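Local coordinates for conserved hypothetical protein (Streptococcus pneumoniae, PDB 4QDY) that is of unknown function but carries two YbbR-like domains in tandem and forms a two-chain assembly, at residues N15-I20 and A33-V38; D19-S24 and T62-D67; Y27-F32 and I95-G100. One frame throughout, in Å; residues are numbered along the deposited sequence.

Contact 1: N15-I20 and A33-V38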
loop_
_atom_site.group_PDB
_atom_site.type_symbol
_atom_site.label_atom_id
_atom_site.label_comp_id
_atom_site.label_asym_id
_atom_site.label_seq_id
_atom_site.Cartn_x
_atom_site.Cartn_y
_atom_site.Cartn_z
ATOM N N ASN A 15 -3.017 -8.748 -9.557
ATOM C CA ASN A 15 -1.749 -8.110 -9.179
ATOM C C ASN A 15 -1.421 -6.937 -10.135
ATOM O O ASN A 15 -0.302 -6.850 -10.657
ATOM C CB ASN A 15 -0.593 -9.143 -9.166
ATOM C CG ASN A 15 -0.821 -10.370 -8.307
ATOM O OD1 ASN A 15 -1.819 -10.502 -7.586
ATOM N ND2 ASN A 15 0.107 -11.311 -8.380
ATOM N N VAL A 16 -2.398 -6.031 -10.350
ATOM C CA VAL A 16 -2.206 -4.875 -11.234
ATOM C C VAL A 16 -1.843 -3.660 -10.354
ATOM O O VAL A 16 -2.692 -3.192 -9.591
ATOM C CB VAL A 16 -3.432 -4.593 -12.151
ATOM C CG1 VAL A 16 -3.129 -3.473 -13.138
ATOM C CG2 VAL A 16 -3.855 -5.848 -12.903
ATOM N N PRO A 17 -0.592 -3.148 -10.421
ATOM C CA PRO A 17 -0.232 -2.000 -9.568
ATOM C C PRO A 17 -0.818 -0.686 -10.093
ATOM O O PRO A 17 -0.950 -0.512 -11.305
ATOM C CB PRO A 17 1.297 -1.984 -9.620
ATOM C CG PRO A 17 1.649 -2.630 -10.908
ATOM C CD PRO A 17 0.546 -3.589 -11.256
ATOM N N ILE A 18 -1.154 0.235 -9.173
ATOM C CA ILE A 18 -1.743 1.544 -9.481
ATOM C C ILE A 18 -0.632 2.593 -9.611
ATOM O O ILE A 18 0.215 2.701 -8.720
ATOM C CB ILE A 18 -2.782 1.966 -8.397
ATOM C CG1 ILE A 18 -3.732 0.807 -8.006
ATOM C CG2 ILE A 18 -3.552 3.225 -8.835
ATOM C CD1 ILE A 18 -4.521 1.032 -6.714
ATOM N N ASP A 19 -0.654 3.379 -10.702
ATOM C CA ASP A 19 0.328 4.438 -10.910
ATOM C C ASP A 19 -0.292 5.742 -10.400
ATOM O O ASP A 19 -1.029 6.419 -11.115
ATOM C CB ASP A 19 0.767 4.511 -12.388
ATOM C CG ASP A 19 2.035 5.314 -12.642
ATOM O OD1 ASP A 19 2.130 6.460 -12.143
ATOM O OD2 ASP A 19 2.906 4.822 -13.392
ATOM N N ILE A 20 -0.026 6.054 -9.129
ATOM C CA ILE A 20 -0.569 7.221 -8.443
ATOM C C ILE A 20 0.344 8.429 -8.653
ATOM O O ILE A 20 1.515 8.393 -8.274
ATOM C CB ILE A 20 -0.762 6.921 -6.930
ATOM C CG1 ILE A 20 -1.711 5.717 -6.729
ATOM C CG2 ILE A 20 -1.273 8.165 -6.192
ATOM C CD1 ILE A 20 -1.853 5.215 -5.339
ATOM N N ALA A 33 -5.155 -0.214 -1.022
ATOM C CA ALA A 33 -4.494 -1.438 -1.474
ATOM C C ALA A 33 -3.612 -1.119 -2.674
ATOM O O ALA A 33 -4.101 -0.566 -3.666
ATOM C CB ALA A 33 -5.522 -2.507 -1.814
ATOM N N SER A 34 -2.304 -1.425 -2.556
ATOM C CA SER A 34 -1.254 -1.174 -3.557
ATOM C C SER A 34 -1.610 -1.698 -4.952
ATOM O O SER A 34 -1.269 -1.051 -5.943
ATOM C CB SER A 34 0.051 -1.834 -3.120
ATOM O OG SER A 34 -0.077 -3.243 -3.015
ATOM N N GLU A 35 -2.262 -2.877 -5.026
ATOM C CA GLU A 35 -2.618 -3.512 -6.290
ATOM C C GLU A 35 -4.121 -3.774 -6.397
ATOM O O GLU A 35 -4.810 -3.927 -5.387
ATOM C CB GLU A 35 -1.853 -4.833 -6.468
ATOM C CG GLU A 35 -0.359 -4.642 -6.687
ATOM C CD GLU A 35 0.471 -5.895 -6.890
ATOM O OE1 GLU A 35 0.091 -6.966 -6.364
ATOM O OE2 GLU A 35 1.545 -5.785 -7.523
ATOM N N VAL A 36 -4.613 -3.818 -7.647
ATOM C CA VAL A 36 -6.015 -4.059 -8.004
ATOM C C VAL A 36 -6.112 -5.214 -9.013
ATOM O O VAL A 36 -5.095 -5.734 -9.474
ATOM C CB VAL A 36 -6.709 -2.780 -8.572
ATOM C CG1 VAL A 36 -6.854 -1.696 -7.512
ATOM C CG2 VAL A 36 -6.002 -2.245 -9.819
ATOM N N SER A 37 -7.348 -5.599 -9.353
ATOM C CA SER A 37 -7.655 -6.589 -10.381
ATOM C C SER A 37 -8.369 -5.886 -11.525
ATOM O O SER A 37 -9.121 -4.942 -11.282
ATOM C CB SER A 37 -8.475 -7.748 -9.825
ATOM O OG SER A 37 -7.699 -8.526 -8.928
ATOM N N VAL A 38 -8.088 -6.284 -12.770
ATOM C CA VAL A 38 -8.698 -5.645 -13.936
ATOM C C VAL A 38 -9.463 -6.709 -14.722
ATOM O O VAL A 38 -8.880 -7.710 -15.148
ATOM C CB VAL A 38 -7.654 -4.898 -14.820
ATOM C CG1 VAL A 38 -8.302 -4.296 -16.064
ATOM C CG2 VAL A 38 -6.938 -3.811 -14.023
#

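Contact 2: D19-S24 and T62-D67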
loop_
_atom_site.group_PDB
_atom_site.type_symbol
_atom_site.label_atom_id
_atom_site.label_comp_id
_atom_site.label_asym_id
_atom_site.label_seq_id
_atom_site.Cartn_x
_atom_site.Cartn_y
_atom_site.Cartn_z
ATOM N N ASP A 19 -0.654 3.379 -10.702
ATOM C CA ASP A 19 0.328 4.438 -10.910
ATOM C C ASP A 19 -0.292 5.742 -10.400
ATOM O O ASP A 19 -1.029 6.419 -11.115
ATOM C CB ASP A 19 0.767 4.511 -12.388
ATOM C CG ASP A 19 2.035 5.314 -12.642
ATOM O OD1 ASP A 19 2.130 6.460 -12.143
ATOM O OD2 ASP A 19 2.906 4.822 -13.392
ATOM N N ILE A 20 -0.026 6.054 -9.129
ATOM C CA ILE A 20 -0.569 7.221 -8.443
ATOM C C ILE A 20 0.344 8.429 -8.653
ATOM O O ILE A 20 1.515 8.393 -8.274
ATOM C CB ILE A 20 -0.762 6.921 -6.930
ATOM C CG1 ILE A 20 -1.711 5.717 -6.729
ATOM C CG2 ILE A 20 -1.273 8.165 -6.192
ATOM C CD1 ILE A 20 -1.853 5.215 -5.339
ATOM N N ARG A 21 -0.215 9.507 -9.231
ATOM C CA ARG A 21 0.484 10.767 -9.460
ATOM C C ARG A 21 0.180 11.721 -8.300
ATOM O O ARG A 21 -0.992 12.004 -8.021
ATOM C CB ARG A 21 0.106 11.387 -10.822
ATOM C CG ARG A 21 0.790 12.728 -11.095
ATOM C CD ARG A 21 0.444 13.306 -12.453
ATOM N NE ARG A 21 1.000 14.651 -12.620
ATOM C CZ ARG A 21 2.212 14.918 -13.102
ATOM N NH1 ARG A 21 3.018 13.931 -13.478
ATOM N NH2 ARG A 21 2.628 16.173 -13.208
ATOM N N TYR A 22 1.246 12.192 -7.619
ATOM C CA TYR A 22 1.197 13.111 -6.478
ATOM C C TYR A 22 2.603 13.611 -6.138
ATOM O O TYR A 22 3.589 12.936 -6.452
ATOM C CB TYR A 22 0.555 12.430 -5.242
ATOM C CG TYR A 22 1.440 11.429 -4.530
ATOM C CD1 TYR A 22 1.685 10.171 -5.075
ATOM C CD2 TYR A 22 1.969 11.708 -3.273
ATOM C CE1 TYR A 22 2.501 9.248 -4.424
ATOM C CE2 TYR A 22 2.762 10.781 -2.600
ATOM C CZ TYR A 22 3.027 9.552 -3.179
ATOM O OH TYR A 22 3.806 8.638 -2.511
ATOM N N ASN A 23 2.697 14.773 -5.465
ATOM C CA ASN A 23 3.978 15.328 -5.042
ATOM C C ASN A 23 4.423 14.587 -3.777
ATOM O O ASN A 23 3.990 14.917 -2.670
ATOM C CB ASN A 23 3.879 16.848 -4.832
ATOM C CG ASN A 23 5.186 17.559 -4.551
ATOM O OD1 ASN A 23 6.244 16.958 -4.316
ATOM N ND2 ASN A 23 5.136 18.878 -4.569
ATOM N N SER A 24 5.274 13.563 -3.964
ATOM C CA SER A 24 5.789 12.695 -2.901
ATOM C C SER A 24 6.808 13.418 -1.990
ATOM O O SER A 24 7.206 12.845 -0.976
ATOM C CB SER A 24 6.435 11.447 -3.499
ATOM O OG SER A 24 7.499 11.774 -4.379
ATOM N N THR A 62 -4.152 4.113 -13.442
ATOM C CA THR A 62 -3.619 5.337 -12.847
ATOM C C THR A 62 -4.638 6.034 -11.937
ATOM O O THR A 62 -5.838 5.773 -12.012
ATOM C CB THR A 62 -3.162 6.328 -13.946
ATOM O OG1 THR A 62 -4.274 6.699 -14.762
ATOM C CG2 THR A 62 -2.032 5.782 -14.812
ATOM N N ALA A 63 -4.123 6.930 -11.083
ATOM C CA ALA A 63 -4.844 7.792 -10.144
ATOM C C ALA A 63 -4.112 9.124 -10.021
ATOM O O ALA A 63 -2.880 9.136 -10.017
ATOM C CB ALA A 63 -4.976 7.111 -8.788
ATOM N N ASP A 64 -4.851 10.243 -9.971
ATOM C CA ASP A 64 -4.248 11.575 -9.889
ATOM C C ASP A 64 -4.698 12.272 -8.600
ATOM O O ASP A 64 -5.897 12.387 -8.347
ATOM C CB ASP A 64 -4.625 12.406 -11.134
ATOM C CG ASP A 64 -3.913 13.737 -11.291
ATOM O OD1 ASP A 64 -2.919 13.973 -10.570
ATOM O OD2 ASP A 64 -4.307 14.515 -12.184
ATOM N N LEU A 65 -3.727 12.721 -7.783
ATOM C CA LEU A 65 -4.001 13.373 -6.497
ATOM C C LEU A 65 -3.566 14.851 -6.473
ATOM O O LEU A 65 -3.712 15.501 -5.432
ATOM C CB LEU A 65 -3.275 12.629 -5.353
ATOM C CG LEU A 65 -3.537 11.132 -5.140
ATOM C CD1 LEU A 65 -2.714 10.623 -3.984
ATOM C CD2 LEU A 65 -5.004 10.844 -4.863
ATOM N N THR A 66 -3.041 15.375 -7.602
ATOM C CA THR A 66 -2.527 16.746 -7.744
ATOM C C THR A 66 -3.581 17.818 -7.380
ATOM O O THR A 66 -3.226 18.803 -6.723
ATOM C CB THR A 66 -2.023 17.006 -9.172
ATOM O OG1 THR A 66 -3.047 16.660 -10.105
ATOM C CG2 THR A 66 -0.744 16.239 -9.493
ATOM N N ASP A 67 -4.854 17.623 -7.789
ATOM C CA ASP A 67 -5.949 18.564 -7.520
ATOM C C ASP A 67 -6.297 18.606 -6.024
ATOM O O ASP A 67 -6.489 19.692 -5.474
ATOM C CB ASP A 67 -7.194 18.184 -8.336
#

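Contact 3: Y27-F32 and I95-G100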
loop_
_atom_site.group_PDB
_atom_site.type_symbol
_atom_site.label_atom_id
_atom_site.label_comp_id
_atom_site.label_asym_id
_atom_site.label_seq_id
_atom_site.Cartn_x
_atom_site.Cartn_y
_atom_site.Cartn_z
ATOM N N TYR A 27 3.731 15.702 0.140
ATOM C CA TYR A 27 2.675 14.910 0.769
ATOM C C TYR A 27 3.065 13.443 0.974
ATOM O O TYR A 27 3.841 12.880 0.201
ATOM C CB TYR A 27 1.393 14.951 -0.083
ATOM C CG TYR A 27 0.895 16.343 -0.406
ATOM C CD1 TYR A 27 0.117 17.055 0.504
ATOM C CD2 TYR A 27 1.153 16.929 -1.642
ATOM C CE1 TYR A 27 -0.356 18.333 0.207
ATOM C CE2 TYR A 27 0.685 18.205 -1.951
ATOM C CZ TYR A 27 -0.072 18.902 -1.024
ATOM O OH TYR A 27 -0.534 20.160 -1.326
ATOM N N PHE A 28 2.481 12.830 2.020
ATOM C CA PHE A 28 2.606 11.416 2.373
ATOM C C PHE A 28 1.228 10.779 2.244
ATOM O O PHE A 28 0.258 11.336 2.763
ATOM C CB PHE A 28 3.203 11.231 3.783
ATOM C CG PHE A 28 3.464 9.790 4.158
ATOM C CD1 PHE A 28 4.676 9.183 3.852
ATOM C CD2 PHE A 28 2.501 9.040 4.825
ATOM C CE1 PHE A 28 4.914 7.849 4.195
ATOM C CE2 PHE A 28 2.741 7.705 5.166
ATOM C CZ PHE A 28 3.945 7.120 4.848
ATOM N N ILE A 29 1.121 9.645 1.531
ATOM C CA ILE A 29 -0.181 9.005 1.313
ATOM C C ILE A 29 -0.182 7.560 1.868
ATOM O O ILE A 29 0.861 6.900 1.903
ATOM C CB ILE A 29 -0.598 9.022 -0.188
ATOM C CG1 ILE A 29 0.366 8.209 -1.093
ATOM C CG2 ILE A 29 -0.791 10.471 -0.689
ATOM C CD1 ILE A 29 -0.148 7.933 -2.508
ATOM N N SER A 30 -1.376 7.092 2.304
ATOM C CA SER A 30 -1.637 5.758 2.868
ATOM C C SER A 30 -3.146 5.451 2.912
ATOM O O SER A 30 -3.965 6.329 2.628
ATOM C CB SER A 30 -1.050 5.652 4.278
ATOM O OG SER A 30 -1.666 6.565 5.172
ATOM N N GLY A 31 -3.488 4.213 3.282
ATOM C CA GLY A 31 -4.869 3.771 3.459
ATOM C C GLY A 31 -5.578 3.149 2.271
ATOM O O GLY A 31 -6.812 3.133 2.240
ATOM N N PHE A 32 -4.816 2.600 1.312
ATOM C CA PHE A 32 -5.334 1.962 0.098
ATOM C C PHE A 32 -4.547 0.695 -0.238
ATOM O O PHE A 32 -3.394 0.560 0.181
ATOM C CB PHE A 32 -5.279 2.946 -1.092
ATOM C CG PHE A 32 -3.915 3.558 -1.317
ATOM C CD1 PHE A 32 -2.965 2.913 -2.099
ATOM C CD2 PHE A 32 -3.575 4.772 -0.731
ATOM C CE1 PHE A 32 -1.690 3.452 -2.260
ATOM C CE2 PHE A 32 -2.303 5.316 -0.905
ATOM C CZ PHE A 32 -1.371 4.655 -1.671
ATOM N N ILE A 95 -10.267 4.193 -5.170
ATOM C CA ILE A 95 -9.413 3.886 -4.013
ATOM C C ILE A 95 -9.525 5.035 -2.999
ATOM O O ILE A 95 -9.711 6.185 -3.395
ATOM C CB ILE A 95 -7.923 3.596 -4.388
ATOM C CG1 ILE A 95 -7.210 4.824 -5.031
ATOM C CG2 ILE A 95 -7.812 2.328 -5.255
ATOM C CD1 ILE A 95 -5.674 4.727 -5.181
ATOM N N THR A 96 -9.415 4.717 -1.698
ATOM C CA THR A 96 -9.481 5.702 -0.611
ATOM C C THR A 96 -8.053 6.058 -0.203
ATOM O O THR A 96 -7.286 5.176 0.184
ATOM C CB THR A 96 -10.312 5.158 0.562
ATOM O OG1 THR A 96 -11.597 4.766 0.075
ATOM C CG2 THR A 96 -10.462 6.172 1.703
ATOM N N VAL A 97 -7.694 7.346 -0.305
ATOM C CA VAL A 97 -6.343 7.809 0.007
ATOM C C VAL A 97 -6.382 8.860 1.130
ATOM O O VAL A 97 -7.181 9.799 1.071
ATOM C CB VAL A 97 -5.644 8.384 -1.262
ATOM C CG1 VAL A 97 -4.206 8.790 -0.967
ATOM C CG2 VAL A 97 -5.675 7.391 -2.422
ATOM N N LYS A 98 -5.497 8.696 2.138
ATOM C CA LYS A 98 -5.293 9.634 3.244
ATOM C C LYS A 98 -4.073 10.488 2.906
ATOM O O LYS A 98 -2.935 10.034 3.068
ATOM C CB LYS A 98 -5.141 8.902 4.594
ATOM C CG LYS A 98 -4.907 9.832 5.789
ATOM C CD LYS A 98 -4.572 9.069 7.062
ATOM C CE LYS A 98 -4.244 9.999 8.206
ATOM N NZ LYS A 98 -3.874 9.252 9.435
ATOM N N ILE A 99 -4.309 11.696 2.380
ATOM C CA ILE A 99 -3.234 12.608 1.995
ATOM C C ILE A 99 -2.901 13.487 3.202
ATOM O O ILE A 99 -3.759 14.219 3.693
ATOM C CB ILE A 99 -3.605 13.446 0.737
ATOM C CG1 ILE A 99 -4.130 12.540 -0.408
ATOM C CG2 ILE A 99 -2.413 14.313 0.285
ATOM C CD1 ILE A 99 -4.775 13.259 -1.610
ATOM N N GLY A 100 -1.671 13.370 3.681
ATOM C CA GLY A 100 -1.164 14.142 4.808
ATOM C C GLY A 100 0.141 14.823 4.459
ATOM O O GLY A 100 0.825 14.393 3.527
HETATM O O HOH W 1 -1.151 9.566 5.089
#

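Contact 1: N15-I20 and A33-V38
The backbone N of Val-36 donates to the O of Val-16 at 2.8 Å, almost straight at its hydrogen (171°). The return bond runs from Val-16 N to Val-36 O at 2.9 Å. Val-16 and Val-36 are thus an antiparallel hydrogen-bonded pair. Pro-17 has no N-H to give, and it sits opposite Glu-35 in the adjoining non-hydrogen-bonded pair. One bond further, Ile-18 N reaches Ser-34 O only weakly.

The face of Val-16 and Val-36 is apolar. CG1 of Val-36 lies anti to its carbonyl carbon (chi1 -67°) and meets CD1 of Ile-18 at 3.7 Å. CG2 of Val-16 touches CG2 of Val-38 at 3.9 Å. Both of these side-chain pairs cross at about a right angle. Val-61 and Leu-77 pack on this face too.

Glu-35 extends over the other face. Its CG lies 3.9 Å from CA of Pro-17, and its OE1 comes 3.6 Å from CB of Asn-15. The amide of Asn-15 and the carboxylate of Glu-35 are nearly coplanar in direction, their planes 14° apart. Glu-35 OE2 accepts from Ile-20 N of the second subunit, and Asn-15 ND2 donates to Tyr-22 O of the second subunit. The chemistry is therefore split: one face is hydrophobic interior, and the other joins the two copies by hydrogen bonds.

Contact 2: D19-S24 and T62-D67
Ile-20 and Leu-65 make the tight apolar part of this contact. CG2 of Ile-20 meets CD1 of Leu-65 at 3.6 Å, the two side chains crossing at a slant. Ile-20 CG2 is anti to its backbone N, while CG1 (chi1 -59°) stands beside that N and comes 4.1 Å from CB of Ala-63. CB of Tyr-22 rests on CB of Leu-65 at 3.8 Å, and the tyrosine ring leads away from the partner segment. Ile-29 packs on Ile-20, Tyr-22 and Leu-65, and Val-75 and Ile-99 also cover Leu-65.

Three backbone bonds hold the segments in parallel register. Ala-63 N donates to Asp-19 O from well above the carbonyl plane. Arg-21 N donates to Ala-63 O at 2.8 Å and is nearly straight. Leu-65 N reaches Arg-21 O, also at 2.8 Å, and carries the pairing just past the last strand residue.

The opposite face carries Asp-19, Thr-62, Arg-21 and Asp-64. Its looser part is at Arg-21, Asp-64 and the nearby Thr-66, which are exposed to solvent. Arg-21 is extended from CG to NE and runs side by side with Asp-64. The guanidinium is not in a salt bridge with it: NE stays 4.5 Å from OD1, and the two planes are 68° apart. Any attraction between them is probably modest. Asp-64 OD1 is instead gripped from one face of its carboxylate by Thr-66 OG1 at 2.7 Å and, less closely, by Thr-66 N.

That second bond forms an Asx turn just where strand 60-64 ends. The whole is a parallel strand pair within the mixed sheet of a YbbR-like domain, apolar on one face and polar and partly charged on the other.

Contact 3: Y27-F32 and I95-G100
Phe-28 and Gly-100 exchange two backbone bonds, the N of Phe-28 to the O of Gly-100 at 2.7 Å and the N of Gly-100 to the O of Phe-28 at 2.9 Å. Both are nearly straight. Further along, Lys-98 N donates to Ser-30 O at 2.9 Å, but the bond back from Ser-30 N to Lys-98 O is weak.

The apolar first shell lies on the Ile-29 face. CB of Ile-29 meets CG1 of Val-97 at 3.7 Å. Its CG2 lies alongside CG1 of Ile-99, the two isoleucines pointing the same way. Tyr-27 CD1 touches CG2 of Ile-99 at 3.7 Å, and the ring takes Gly-100 O near its edge. CG of Phe-32 stands between its own N and carbonyl carbon (chi1 53°), and the ring it carries has Thr-96 O in its plane at the edge. CD2 of Phe-32 meets CG2 of Val-97 at 3.8 Å.

On the other face a water donates to Lys-98 O at 2.7 Å and is hydrogen-bonded to Ser-30 OG. The Lys-98 chain is extended, and its amine makes long, weak ion pairs with Asp-140 and Glu-142.

Around them, Ile-20 packs on both Ile-29 and Phe-32, and Leu-65 on Ile-29. Backbone bonds from Ile-95, Val-97 and Ile-99 tie strand 87-113 to strand 71-80. Gly-31 has a positive phi of 92°, where a side chain would be jammed against the carbonyl O of Ser-30. The arrangement is a short strand paired antiparallel with the long strand 87-113 in the mixed sheet of a YbbR-like domain.

How the contacts relate
All three contacts lie in the same YbbR-like domain and the same mixed beta-sheet. Contacts 1 and 2 share strand 9-21: the first pairs it antiparallel with 35-42, the second parallel with 60-64. Contact 3 uses other strands but meets the same interior, where Ile-18 and Ile-20 pack on Ile-95, and Ile-20 also on Phe-32 and Ile-29. All three are partly buried, each with an apolar side in the domain interior. Their other sides differ. In contact 1, Glu-35 and Asn-15 bond to residues 20 and 22 of the second subunit, positions that belong to contact 2. Contact 2 has the more exposed residues, Arg-21, Asp-64 and Thr-66.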